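Local coordinates for aminopeptidase YwaD (PDB 6HC6), which removes single amino acids, such as leucine, arginine or lysine, from the N-terminus of peptides using two zinc ions, at residues A[40-45]-A[274-279]; A[46-51]-A[266-271]; A[75-80]-A[228-233]; A[325-330]-A[412-417]. One frame throughout, in Å; residues are numbered along the deposited sequence.

Contact 1: A[40-45]-A[274-279]; sequences ELPFKA and ARVLKS. With ACT (acetate ion), chain G; ACT (acetate ion), chain F.
V276 splits its two methyl groups between different parts of the 40-45 segment. CG1, anti to the backbone N (chi1 174°), meets L41 CB at 3.8 Å and P42 CD at 4.0 Å, proline ring and valine crossing obliquely. CG2 is turned to the backbone, with V276 CG2 3.6 Å from P42 O. An inverse gamma turn centred on P42, closed by the 2.8 Å bond from F43 N to L41 O, bends the chain so that three successive residues border this valine. R275 comes in beside it, a bend at chi3 (66°) turning NE back toward the 40-45 segment. R275 NH2 stands 2.9 Å from P42 O, which lies near the guanidinium plane, and also forms a salt bridge with E272, while R275 NH1 donates a 2.6 Å hydrogen bond to the in-plane O of an acetate, probably from the crystallisation liquor. An alanine in place of R275 would probably leave the E272 carboxylate without its arginine mate and P42 O without the nearby NH2. The F43 side chain starts away from the 274-279 segment; its ring packs on V269 of helix 260-277 and T423 of helix 412-430, while A274 and L277 rest on F288 of strand 285-291.

Contact 2: A[46-51]-A[266-271]; sequences KHAYST and GTSVML. With ACT (acetate ion), chain F.
A48 and S268, their CA atoms 4.6 Å apart, mark where helices 46-51 and 266-271 come together, with axes 8.3 Å apart at closest approach and N-to-C directions 134° from each other. Both residues point at the opposing helix, and they are small enough to permit this spacing. S268 OG lies between the backbone N and the carbonyl carbon (chi1 75°), where it is hydrogen-bonded to S265 O of its own helix and comes within 3.4 Å of A48 CB. S268 CB is 3.3 Å from A48 O and also meets T51 CB. This is helix-on-helix packing in the M28 peptidase domain: helix 45-59 covers helix 260-277, whose first turn carries D262, a ligand of both zinc ions. One turn further along, T51 CG2 touches L271 CD1 at 4.1 Å. The threonine's other branch reaches a bridging water, 2.8 Å from T51 OG1, which donates to S268 O, also at 2.8 Å. On the flank of helix 46-51, H47 NE2 donates a nearly straight hydrogen bond (3.0 Å, 165°) to OXT of an acetate that K46 NZ also holds, while H47 ND1 is bonded to E272, on the same helix as S268.

Contact 3: A[75-80]-A[228-233]; sequences LIASSM and QNIIGI
Helix 67-82 lies on one face of the large mixed sheet of the peptidase domain, and its 75-80 segment meets strand 226-234 through I76, A77 and M80. The two run almost exactly parallel, their directions differing by 4° and their axes approaching to 8.6 Å. I230 carries most of the strand's share. Its CG2, anti to the backbone N, points into the helix: I230 CG2 is 3.7 Å from A77 CA, and the same methyl reaches A77 CB at 3.9 Å. I76 CG2 meets I230 CG2 at 4.0 Å, the two isoleucine side chains crossing at about a right angle. M80 gives the helix's largest share. Its chain is extended beyond CG, with chi3 at 180°, which carries M80 CE to 3.6 Å from I230 O. M80 SD lies 3.5 Å from G232 N, a place available because the residue is a glycine: a beta carbon there would clash with the sulphur. I231 and I233 point away from the helix. Backbone hydrogen bonds tie I231 to K88 and G232 to F288, so the strand is held between strands 86-93 and 285-291. I76 and I230 both touch Y251, next to the zinc ligand H250. A helix laid along an apolar sheet face in this way is characteristic of the three-layer alpha/beta fold of zinc exopeptidases.

Contact 4: A[325-330]-A[412-417]; sequences VGTSWE and KERLQQ
R414 reaches from helix 412-430 to three backbone carbonyls of the 325-330 loop. The straightest bond runs from R414 NH1 to W329 O, 2.8 Å long with an N-H...O angle of 169°. R414 NH1 also donates to T327 O at 3.0 Å, and this oxygen lies tilted from the guanidinium plane by 20°. R414 NH2 is bonded to E330 O at 3.1 Å, with a weak, longer bond to W329 O at 3.4 Å. W329 O and E330 O lie in the plane of the guanidinium, whereas in all three stronger bonds the donor stands above the carbonyl plane. The chain bends at chi2 (-96°), which keeps CD near T327 O; R414 CG is 3.2 Å from the same oxygen, T327 O. The side chains of T327 and R414 run side by side and point the same way. T327 OG1 accepts from W329 N at 3.1 Å, an ST turn that probably helps to keep the carbonyls gathered, and W388 adds a cation-pi contact to the guanidinium. A methionine in place of R414 would probably leave T327 O, W329 O and E330 O without these donors and the loop freer to move. Further in, L415 CD2 packs on G326 CA at 3.8 Å, where a beta carbon would clash, and touches V325 O. The loop follows the zinc ligand D323 closely in sequence. Across this contact the arginine's charge is met by neutral carbonyl dipoles, which probably stabilise it, and its N-H groups, gripping three carbonyls within four residues, probably help to hold the loop's course after D323.

In the fold
Contacts 1, 2 and 4 form a connected group: the centres of contacts 1 and 2 are about 11 Å apart, and those of contacts 2 and 4 about 12 Å apart. Contacts 1 and 2 share helix 260-277. Helix 412-430 joins contact 4 to the N-terminal segment, since Q416 hydrogen-bonds F43 O and A45 N. Contact 3, on the sheet side, touches contact 2 where L271 and M270 meet M80, but its centre lies about 24 Å from that of contact 4, with no touch. Along the chain the pairing of contact 3 falls within that of contact 2, itself within that of contact 1; contact 4 follows. Contacts 1 and 2 thus bind the N-terminal loop and helix 45-59 to helix 260-277, which carries the zinc ligand D262.

Contact 1: A[40-45]-A[274-279]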
loop_
_atom_site.group_PDB
_atom_site.type_symbol
_atom_site.label_atom_id
_atom_site.label_comp_id
_atom_site.label_asym_id
_atom_site.label_seq_id
_atom_site.Cartn_x
_atom_site.Cartn_y
_atom_site.Cartn_z
ATOM N N GLU A 40 2.688 29.952 13.074
ATOM C CA GLU A 40 1.374 29.322 12.985
ATOM C C GLU A 40 1.255 28.493 11.711
ATOM O O GLU A 40 1.512 28.984 10.607
ATOM C CB GLU A 40 0.257 30.361 13.040
ATOM C CG GLU A 40 -1.095 29.779 13.403
ATOM C CD GLU A 40 -2.219 30.405 12.612
ATOM O OE1 GLU A 40 -2.122 30.420 11.366
ATOM O OE2 GLU A 40 -3.190 30.890 13.233
ATOM N N LEU A 41 0.846 27.238 11.875
ATOM C CA LEU A 41 0.740 26.277 10.780
ATOM C C LEU A 41 -0.698 25.777 10.746
ATOM O O LEU A 41 -1.034 24.783 11.406
ATOM C CB LEU A 41 1.732 25.134 10.960
ATOM C CG LEU A 41 3.167 25.569 11.251
ATOM C CD1 LEU A 41 4.008 24.412 11.779
ATOM C CD2 LEU A 41 3.760 26.158 9.987
ATOM N N PRO A 42 -1.583 26.446 9.989
ATOM C CA PRO A 42 -3.040 26.162 10.032
ATOM C C PRO A 42 -3.447 24.938 9.219
ATOM O O PRO A 42 -4.158 25.018 8.213
ATOM C CB PRO A 42 -3.641 27.460 9.478
ATOM C CG PRO A 42 -2.600 27.985 8.543
ATOM C CD PRO A 42 -1.264 27.624 9.159
ATOM N N PHE A 43 -2.983 23.766 9.648
ATOM C CA PHE A 43 -3.463 22.520 9.062
ATOM C C PHE A 43 -4.948 22.359 9.374
ATOM O O PHE A 43 -5.361 22.481 10.528
ATOM C CB PHE A 43 -2.666 21.325 9.603
ATOM C CG PHE A 43 -3.030 20.012 8.960
ATOM C CD1 PHE A 43 -4.161 19.305 9.371
ATOM C CD2 PHE A 43 -2.252 19.480 7.940
ATOM C CE1 PHE A 43 -4.508 18.103 8.769
ATOM C CE2 PHE A 43 -2.586 18.280 7.341
ATOM C CZ PHE A 43 -3.713 17.587 7.746
ATOM N N LYS A 44 -5.757 22.097 8.349
ATOM C CA LYS A 44 -7.203 21.971 8.534
ATOM C C LYS A 44 -7.658 20.601 8.046
ATOM O O LYS A 44 -7.659 20.326 6.837
ATOM C CB LYS A 44 -7.946 23.092 7.820
ATOM C CG LYS A 44 -7.632 24.460 8.414
ATOM C CD LYS A 44 -8.392 25.555 7.726
ATOM C CE LYS A 44 -7.844 26.922 8.116
ATOM N NZ LYS A 44 -8.688 28.001 7.547
ATOM N N ALA A 45 -8.062 19.757 8.994
ATOM C CA ALA A 45 -8.503 18.408 8.651
ATOM C C ALA A 45 -9.724 18.423 7.738
ATOM O O ALA A 45 -9.935 17.467 6.982
ATOM C CB ALA A 45 -8.801 17.610 9.924
ATOM N N ALA A 274 1.167 20.389 2.208
ATOM C CA ALA A 274 1.715 21.203 1.125
ATOM C C ALA A 274 1.038 22.568 1.060
ATOM O O ALA A 274 1.693 23.585 0.803
ATOM C CB ALA A 274 1.566 20.466 -0.201
ATOM N N ARG A 275 -0.278 22.613 1.283
ATOM C CA ARG A 275 -0.962 23.901 1.334
ATOM C C ARG A 275 -0.441 24.756 2.478
ATOM O O ARG A 275 -0.217 25.963 2.311
ATOM C CB ARG A 275 -2.475 23.707 1.470
ATOM C CG ARG A 275 -3.236 25.032 1.327
ATOM C CD ARG A 275 -4.680 24.943 1.793
ATOM N NE ARG A 275 -4.794 24.709 3.236
ATOM C CZ ARG A 275 -4.748 25.659 4.166
ATOM N NH1 ARG A 275 -4.585 26.939 3.824
ATOM N NH2 ARG A 275 -4.863 25.328 5.448
ATOM N N VAL A 276 -0.247 24.155 3.653
ATOM C CA VAL A 276 0.242 24.924 4.794
ATOM C C VAL A 276 1.659 25.426 4.544
ATOM O O VAL A 276 1.987 26.579 4.842
ATOM C CB VAL A 276 0.177 24.083 6.081
ATOM C CG1 VAL A 276 0.835 24.862 7.227
ATOM C CG2 VAL A 276 -1.263 23.774 6.417
ATOM N N LEU A 277 2.528 24.550 4.037
ATOM C CA LEU A 277 3.938 24.875 3.865
ATOM C C LEU A 277 4.200 25.747 2.648
ATOM O O LEU A 277 5.320 26.251 2.499
ATOM C CB LEU A 277 4.749 23.585 3.763
ATOM C CG LEU A 277 4.657 22.741 5.030
ATOM C CD1 LEU A 277 5.428 21.458 4.854
ATOM C CD2 LEU A 277 5.206 23.548 6.189
ATOM N N LYS A 278 3.196 25.937 1.791
ATOM C CA LYS A 278 3.350 26.771 0.604
ATOM C C LYS A 278 3.925 28.137 0.958
ATOM O O LYS A 278 4.843 28.625 0.290
ATOM C CB LYS A 278 1.994 26.913 -0.090
ATOM C CG LYS A 278 1.940 27.909 -1.225
ATOM C CD LYS A 278 0.489 28.200 -1.617
ATOM C CE LYS A 278 -0.353 28.605 -0.412
ATOM N NZ LYS A 278 -1.572 29.374 -0.799
ATOM N N SER A 279 3.425 28.752 2.030
ATOM C CA SER A 279 3.825 30.095 2.432
ATOM C C SER A 279 4.871 30.092 3.544
ATOM O O SER A 279 4.924 31.035 4.345
ATOM C CB SER A 279 2.596 30.894 2.863
ATOM O OG SER A 279 2.004 30.325 4.017
HETATM C C ACT G . -5.348 29.094 1.308
HETATM O O ACT G . -4.307 28.678 1.879
HETATM O OXT ACT G . -6.236 29.878 1.755
HETATM C CH3 ACT G . -5.581 28.582 -0.142
HETATM C C ACT F . -11.034 27.930 4.650
HETATM O O ACT F . -11.006 27.990 5.912
HETATM O OXT ACT F . -11.181 26.914 3.915
HETATM C CH3 ACT F . -10.872 29.308 3.910
#

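Contact 2: A[46-51]-A[266-271]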
loop_
_atom_site.group_PDB
_atom_site.type_symbol
_atom_site.label_atom_id
_atom_site.label_comp_id
_atom_site.label_asym_id
_atom_site.label_seq_id
_atom_site.Cartn_x
_atom_site.Cartn_y
_atom_site.Cartn_z
ATOM N N LYS A 46 -10.540 19.484 7.774
ATOM C CA LYS A 46 -11.700 19.507 6.882
ATOM C C LYS A 46 -11.257 19.455 5.423
ATOM O O LYS A 46 -11.906 18.808 4.594
ATOM C CB LYS A 46 -12.576 20.740 7.147
ATOM C CG LYS A 46 -11.961 22.071 6.746
ATOM C CD LYS A 46 -12.873 23.246 7.089
ATOM C CE LYS A 46 -12.228 24.560 6.671
ATOM N NZ LYS A 46 -12.993 25.763 7.126
ATOM N N HIS A 47 -10.135 20.107 5.101
ATOM C CA HIS A 47 -9.596 20.027 3.748
ATOM C C HIS A 47 -9.190 18.609 3.408
ATOM O O HIS A 47 -9.430 18.132 2.291
ATOM C CB HIS A 47 -8.382 20.933 3.601
ATOM C CG HIS A 47 -8.691 22.384 3.744
ATOM N ND1 HIS A 47 -7.709 23.332 3.923
ATOM C CD2 HIS A 47 -9.866 23.052 3.727
ATOM C CE1 HIS A 47 -8.266 24.526 4.013
ATOM N NE2 HIS A 47 -9.575 24.384 3.900
ATOM N N ALA A 48 -8.530 17.935 4.349
ATOM C CA ALA A 48 -8.128 16.554 4.105
ATOM C C ALA A 48 -9.351 15.659 3.939
ATOM O O ALA A 48 -9.390 14.815 3.033
ATOM C CB ALA A 48 -7.226 16.052 5.239
ATOM N N TYR A 49 -10.361 15.832 4.799
ATOM C CA TYR A 49 -11.600 15.075 4.655
ATOM C C TYR A 49 -12.171 15.237 3.249
ATOM O O TYR A 49 -12.543 14.254 2.591
ATOM C CB TYR A 49 -12.619 15.529 5.712
ATOM C CG TYR A 49 -13.864 14.666 5.740
ATOM C CD1 TYR A 49 -14.969 14.978 4.955
ATOM C CD2 TYR A 49 -13.919 13.517 6.526
ATOM C CE1 TYR A 49 -16.101 14.187 4.967
ATOM C CE2 TYR A 49 -15.057 12.718 6.547
ATOM C CZ TYR A 49 -16.140 13.056 5.763
ATOM O OH TYR A 49 -17.265 12.259 5.762
ATOM N N SER A 50 -12.226 16.483 2.763
ATOM C CA SER A 50 -12.747 16.722 1.424
ATOM C C SER A 50 -11.952 15.947 0.381
ATOM O O SER A 50 -12.529 15.367 -0.545
ATOM C CB SER A 50 -12.727 18.215 1.113
ATOM O OG SER A 50 -13.290 18.452 -0.162
ATOM N N THR A 51 -10.625 15.936 0.509
ATOM C CA THR A 51 -9.805 15.188 -0.440
ATOM C C THR A 51 -10.069 13.693 -0.340
ATOM O O THR A 51 -10.118 12.996 -1.360
ATOM C CB THR A 51 -8.333 15.488 -0.201
ATOM O OG1 THR A 51 -8.119 16.894 -0.389
ATOM C CG2 THR A 51 -7.459 14.701 -1.176
ATOM N N GLY A 266 -3.458 9.438 4.058
ATOM C CA GLY A 266 -2.107 9.967 3.929
ATOM C C GLY A 266 -1.964 10.897 2.741
ATOM O O GLY A 266 -1.274 11.918 2.815
ATOM N N THR A 267 -2.592 10.543 1.620
ATOM C CA THR A 267 -2.573 11.418 0.457
ATOM C C THR A 267 -3.165 12.778 0.800
ATOM O O THR A 267 -2.602 13.826 0.449
ATOM C CB THR A 267 -3.338 10.762 -0.694
ATOM O OG1 THR A 267 -2.707 9.513 -1.034
ATOM C CG2 THR A 267 -3.334 11.672 -1.938
ATOM N N SER A 268 -4.275 12.776 1.538
ATOM C CA SER A 268 -4.968 14.015 1.863
ATOM C C SER A 268 -4.176 14.856 2.857
ATOM O O SER A 268 -4.146 16.087 2.748
ATOM C CB SER A 268 -6.361 13.687 2.406
ATOM O OG SER A 268 -6.288 13.202 3.739
ATOM N N VAL A 269 -3.533 14.219 3.842
ATOM C CA VAL A 269 -2.735 14.971 4.809
ATOM C C VAL A 269 -1.484 15.534 4.142
ATOM O O VAL A 269 -1.046 16.654 4.436
ATOM C CB VAL A 269 -2.381 14.072 6.004
ATOM C CG1 VAL A 269 -1.432 14.785 6.949
ATOM C CG2 VAL A 269 -3.657 13.637 6.737
ATOM N N MET A 270 -0.883 14.758 3.248
ATOM C CA MET A 270 0.247 15.265 2.480
ATOM C C MET A 270 -0.143 16.520 1.699
ATOM O O MET A 270 0.600 17.510 1.686
ATOM C CB MET A 270 0.750 14.163 1.547
ATOM C CG MET A 270 1.914 14.594 0.641
ATOM S SD MET A 270 1.323 15.270 -0.923
ATOM C CE MET A 270 0.751 13.782 -1.764
ATOM N N LEU A 271 -1.308 16.509 1.050
ATOM C CA LEU A 271 -1.696 17.663 0.236
ATOM C C LEU A 271 -2.013 18.871 1.103
ATOM O O LEU A 271 -1.667 20.005 0.752
ATOM C CB LEU A 271 -2.892 17.303 -0.648
ATOM C CG LEU A 271 -2.524 16.388 -1.801
ATOM C CD1 LEU A 271 -3.784 15.851 -2.480
ATOM C CD2 LEU A 271 -1.648 17.152 -2.815
HETATM C C ACT F . -11.034 27.930 4.650
HETATM O O ACT F . -11.006 27.990 5.912
HETATM O OXT ACT F . -11.181 26.914 3.915
HETATM C CH3 ACT F . -10.872 29.308 3.910
HETATM O O HOH W 1 -6.130 17.592 1.426
#

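Contact 3: A[75-80]-A[228-233]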
loop_
_atom_site.group_PDB
_atom_site.type_symbol
_atom_site.label_atom_id
_atom_site.label_comp_id
_atom_site.label_asym_id
_atom_site.label_seq_id
_atom_site.Cartn_x
_atom_site.Cartn_y
_atom_site.Cartn_z
ATOM N N LEU A 75 -6.432 14.294 -10.450
ATOM C CA LEU A 75 -6.946 15.131 -9.372
ATOM C C LEU A 75 -5.818 15.630 -8.480
ATOM O O LEU A 75 -5.797 16.807 -8.091
ATOM C CB LEU A 75 -7.970 14.348 -8.558
ATOM C CG LEU A 75 -8.323 14.908 -7.184
ATOM C CD1 LEU A 75 -9.168 16.166 -7.328
ATOM C CD2 LEU A 75 -9.069 13.846 -6.398
ATOM N N ILE A 76 -4.871 14.754 -8.153
ATOM C CA ILE A 76 -3.775 15.134 -7.271
ATOM C C ILE A 76 -2.872 16.146 -7.951
ATOM O O ILE A 76 -2.454 17.134 -7.333
ATOM C CB ILE A 76 -2.995 13.885 -6.826
ATOM C CG1 ILE A 76 -3.880 12.995 -5.969
ATOM C CG2 ILE A 76 -1.724 14.274 -6.077
ATOM C CD1 ILE A 76 -3.423 11.545 -5.953
ATOM N N ALA A 77 -2.561 15.927 -9.234
ATOM C CA ALA A 77 -1.731 16.877 -9.967
ATOM C C ALA A 77 -2.390 18.244 -10.006
ATOM O O ALA A 77 -1.737 19.273 -9.790
ATOM C CB ALA A 77 -1.475 16.371 -11.388
ATOM N N SER A 78 -3.692 18.274 -10.296
ATOM C CA SER A 78 -4.408 19.543 -10.325
ATOM C C SER A 78 -4.348 20.228 -8.964
ATOM O O SER A 78 -4.123 21.443 -8.880
ATOM C CB SER A 78 -5.854 19.308 -10.769
ATOM O OG SER A 78 -6.682 20.407 -10.441
ATOM N N SER A 79 -4.492 19.456 -7.886
ATOM C CA SER A 79 -4.465 20.038 -6.549
ATOM C C SER A 79 -3.093 20.603 -6.216
ATOM O O SER A 79 -2.989 21.684 -5.622
ATOM C CB SER A 79 -4.874 18.994 -5.513
ATOM O OG SER A 79 -6.245 18.668 -5.650
ATOM N N MET A 80 -2.029 19.888 -6.589
ATOM C CA MET A 80 -0.680 20.384 -6.330
ATOM C C MET A 80 -0.397 21.672 -7.093
ATOM O O MET A 80 0.241 22.589 -6.563
ATOM C CB MET A 80 0.344 19.307 -6.687
ATOM C CG MET A 80 0.305 18.101 -5.734
ATOM S SD MET A 80 1.752 17.090 -6.104
ATOM C CE MET A 80 1.594 15.745 -4.931
ATOM N N GLN A 228 1.565 5.703 -12.070
ATOM C CA GLN A 228 2.309 6.947 -12.130
ATOM C C GLN A 228 2.450 7.520 -10.733
ATOM O O GLN A 228 1.661 7.226 -9.829
ATOM C CB GLN A 228 1.647 7.970 -13.059
ATOM C CG GLN A 228 0.168 8.208 -12.784
ATOM C CD GLN A 228 -0.691 7.032 -13.204
ATOM O OE1 GLN A 228 -0.516 6.473 -14.287
ATOM N NE2 GLN A 228 -1.596 6.616 -12.322
ATOM N N ASN A 229 3.484 8.336 -10.576
ATOM C CA ASN A 229 3.703 9.125 -9.378
ATOM C C ASN A 229 3.450 10.580 -9.734
ATOM O O ASN A 229 3.669 10.999 -10.876
ATOM C CB ASN A 229 5.138 8.972 -8.854
ATOM C CG ASN A 229 5.506 7.533 -8.568
ATOM O OD1 ASN A 229 4.696 6.775 -8.044
ATOM N ND2 ASN A 229 6.729 7.149 -8.908
ATOM N N ILE A 230 2.968 11.341 -8.763
ATOM C CA ILE A 230 2.724 12.770 -8.948
ATOM C C ILE A 230 3.643 13.508 -7.995
ATOM O O ILE A 230 3.539 13.344 -6.773
ATOM C CB ILE A 230 1.253 13.137 -8.710
ATOM C CG1 ILE A 230 0.351 12.294 -9.613
ATOM C CG2 ILE A 230 1.024 14.622 -9.006
ATOM C CD1 ILE A 230 -0.214 11.095 -8.940
ATOM N N ILE A 231 4.546 14.311 -8.551
ATOM C CA ILE A 231 5.603 14.947 -7.788
ATOM C C ILE A 231 5.402 16.450 -7.867
ATOM O O ILE A 231 5.475 17.026 -8.956
ATOM C CB ILE A 231 6.990 14.562 -8.320
ATOM C CG1 ILE A 231 7.118 13.031 -8.409
ATOM C CG2 ILE A 231 8.061 15.196 -7.445
ATOM C CD1 ILE A 231 8.051 12.588 -9.537
ATOM N N GLY A 232 5.172 17.079 -6.722
ATOM C CA GLY A 232 5.085 18.530 -6.654
ATOM C C GLY A 232 6.210 19.099 -5.819
ATOM O O GLY A 232 6.348 18.749 -4.645
ATOM N N ILE A 233 7.023 19.981 -6.394
ATOM C CA ILE A 233 8.260 20.419 -5.756
ATOM C C ILE A 233 8.148 21.886 -5.376
ATOM O O ILE A 233 7.749 22.726 -6.194
ATOM C CB ILE A 233 9.480 20.181 -6.655
ATOM C CG1 ILE A 233 9.584 18.683 -6.975
ATOM C CG2 ILE A 233 10.732 20.701 -5.973
ATOM C CD1 ILE A 233 10.786 18.316 -7.835
#

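Contact 4: A[325-330]-A[412-417]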
loop_
_atom_site.group_PDB
_atom_site.type_symbol
_atom_site.label_atom_id
_atom_site.label_comp_id
_atom_site.label_asym_id
_atom_site.label_seq_id
_atom_site.Cartn_x
_atom_site.Cartn_y
_atom_site.Cartn_z
ATOM N N VAL A 325 -3.493 7.472 8.341
ATOM C CA VAL A 325 -3.392 8.471 9.390
ATOM C C VAL A 325 -4.753 9.065 9.744
ATOM O O VAL A 325 -4.814 10.128 10.329
ATOM C CB VAL A 325 -2.394 9.578 8.996
ATOM C CG1 VAL A 325 -0.964 9.042 9.043
ATOM C CG2 VAL A 325 -2.732 10.140 7.613
ATOM N N GLY A 326 -5.850 8.382 9.424
ATOM C CA GLY A 326 -7.136 8.962 9.762
ATOM C C GLY A 326 -8.233 8.050 10.280
ATOM O O GLY A 326 -9.406 8.438 10.245
ATOM N N THR A 327 -7.909 6.859 10.775
ATOM C CA THR A 327 -8.989 5.943 11.123
ATOM C C THR A 327 -9.788 6.488 12.297
ATOM O O THR A 327 -9.247 7.154 13.185
ATOM C CB THR A 327 -8.465 4.549 11.462
ATOM O OG1 THR A 327 -9.582 3.670 11.640
ATOM C CG2 THR A 327 -7.671 4.565 12.759
ATOM N N SER A 328 -11.100 6.244 12.263
ATOM C CA SER A 328 -11.965 6.528 13.402
ATOM C C SER A 328 -11.950 5.411 14.428
ATOM O O SER A 328 -12.530 5.586 15.508
ATOM C CB SER A 328 -13.416 6.729 12.959
ATOM O OG SER A 328 -13.908 5.551 12.339
ATOM N N TRP A 329 -11.316 4.277 14.114
ATOM C CA TRP A 329 -11.313 3.124 15.011
ATOM C C TRP A 329 -10.882 3.553 16.399
ATOM O O TRP A 329 -9.774 4.055 16.584
ATOM C CB TRP A 329 -10.370 2.040 14.477
ATOM C CG TRP A 329 -10.465 0.716 15.220
ATOM C CD1 TRP A 329 -11.604 0.046 15.571
ATOM C CD2 TRP A 329 -9.372 -0.084 15.689
ATOM N NE1 TRP A 329 -11.286 -1.123 16.226
ATOM C CE2 TRP A 329 -9.922 -1.224 16.309
ATOM C CE3 TRP A 329 -7.980 0.046 15.628
ATOM C CZ2 TRP A 329 -9.128 -2.221 16.880
ATOM C CZ3 TRP A 329 -7.190 -0.944 16.206
ATOM C CH2 TRP A 329 -7.768 -2.066 16.813
ATOM N N GLU A 330 -11.770 3.364 17.375
ATOM C CA GLU A 330 -11.553 3.990 18.673
ATOM C C GLU A 330 -10.245 3.542 19.314
ATOM O O GLU A 330 -9.570 4.349 19.964
ATOM C CB GLU A 330 -12.739 3.709 19.591
ATOM C CG GLU A 330 -13.910 4.650 19.360
ATOM C CD GLU A 330 -14.665 4.966 20.638
ATOM O OE1 GLU A 330 -14.783 4.066 21.498
ATOM O OE2 GLU A 330 -15.135 6.115 20.783
ATOM N N LYS A 412 -12.035 13.098 11.569
ATOM C CA LYS A 412 -11.378 14.389 11.376
ATOM C C LYS A 412 -10.439 14.712 12.530
ATOM O O LYS A 412 -9.415 15.378 12.331
ATOM C CB LYS A 412 -12.416 15.503 11.227
ATOM C CG LYS A 412 -12.869 15.752 9.794
ATOM C CD LYS A 412 -14.191 16.504 9.758
ATOM C CE LYS A 412 -14.003 17.993 9.995
ATOM N NZ LYS A 412 -15.307 18.717 9.976
ATOM N N GLU A 413 -10.780 14.280 13.746
ATOM C CA GLU A 413 -9.904 14.551 14.880
ATOM C C GLU A 413 -8.577 13.825 14.728
ATOM O O GLU A 413 -7.525 14.359 15.099
ATOM C CB GLU A 413 -10.577 14.145 16.189
ATOM C CG GLU A 413 -11.743 15.017 16.599
ATOM C CD GLU A 413 -12.659 14.305 17.578
ATOM O OE1 GLU A 413 -13.756 13.867 17.162
ATOM O OE2 GLU A 413 -12.274 14.175 18.758
ATOM N N ARG A 414 -8.613 12.599 14.194
ATOM C CA ARG A 414 -7.383 11.852 13.953
ATOM C C ARG A 414 -6.586 12.451 12.806
ATOM O O ARG A 414 -5.363 12.561 12.899
ATOM C CB ARG A 414 -7.706 10.383 13.667
ATOM C CG ARG A 414 -8.245 9.645 14.901
ATOM C CD ARG A 414 -7.125 8.909 15.618
ATOM N NE ARG A 414 -7.541 8.341 16.904
ATOM C CZ ARG A 414 -8.204 7.199 17.043
ATOM N NH1 ARG A 414 -8.558 6.498 15.978
ATOM N NH2 ARG A 414 -8.508 6.754 18.257
ATOM N N LEU A 415 -7.256 12.839 11.715
ATOM C CA LEU A 415 -6.575 13.570 10.651
ATOM C C LEU A 415 -5.919 14.832 11.186
ATOM O O LEU A 415 -4.777 15.152 10.828
ATOM C CB LEU A 415 -7.563 13.945 9.548
ATOM C CG LEU A 415 -8.090 12.797 8.685
ATOM C CD1 LEU A 415 -9.229 13.289 7.804
ATOM C CD2 LEU A 415 -6.954 12.193 7.856
ATOM N N GLN A 416 -6.633 15.562 12.042
ATOM C CA GLN A 416 -6.121 16.821 12.565
ATOM C C GLN A 416 -4.888 16.599 13.430
ATOM O O GLN A 416 -3.886 17.311 13.294
ATOM C CB GLN A 416 -7.219 17.533 13.357
ATOM C CG GLN A 416 -6.814 18.898 13.876
ATOM C CD GLN A 416 -6.682 19.884 12.744
ATOM O OE1 GLN A 416 -7.575 19.996 11.899
ATOM N NE2 GLN A 416 -5.559 20.598 12.704
ATOM N N GLN A 417 -4.944 15.619 14.330
ATOM C CA GLN A 417 -3.819 15.396 15.234
ATOM C C GLN A 417 -2.607 14.866 14.480
ATOM O O GLN A 417 -1.479 15.316 14.717
ATOM C CB GLN A 417 -4.228 14.432 16.351
ATOM C CG GLN A 417 -3.096 14.070 17.321
ATOM C CD GLN A 417 -2.542 15.270 18.093
ATOM O OE1 GLN A 417 -1.576 15.915 17.666
ATOM N NE2 GLN A 417 -3.144 15.562 19.242
#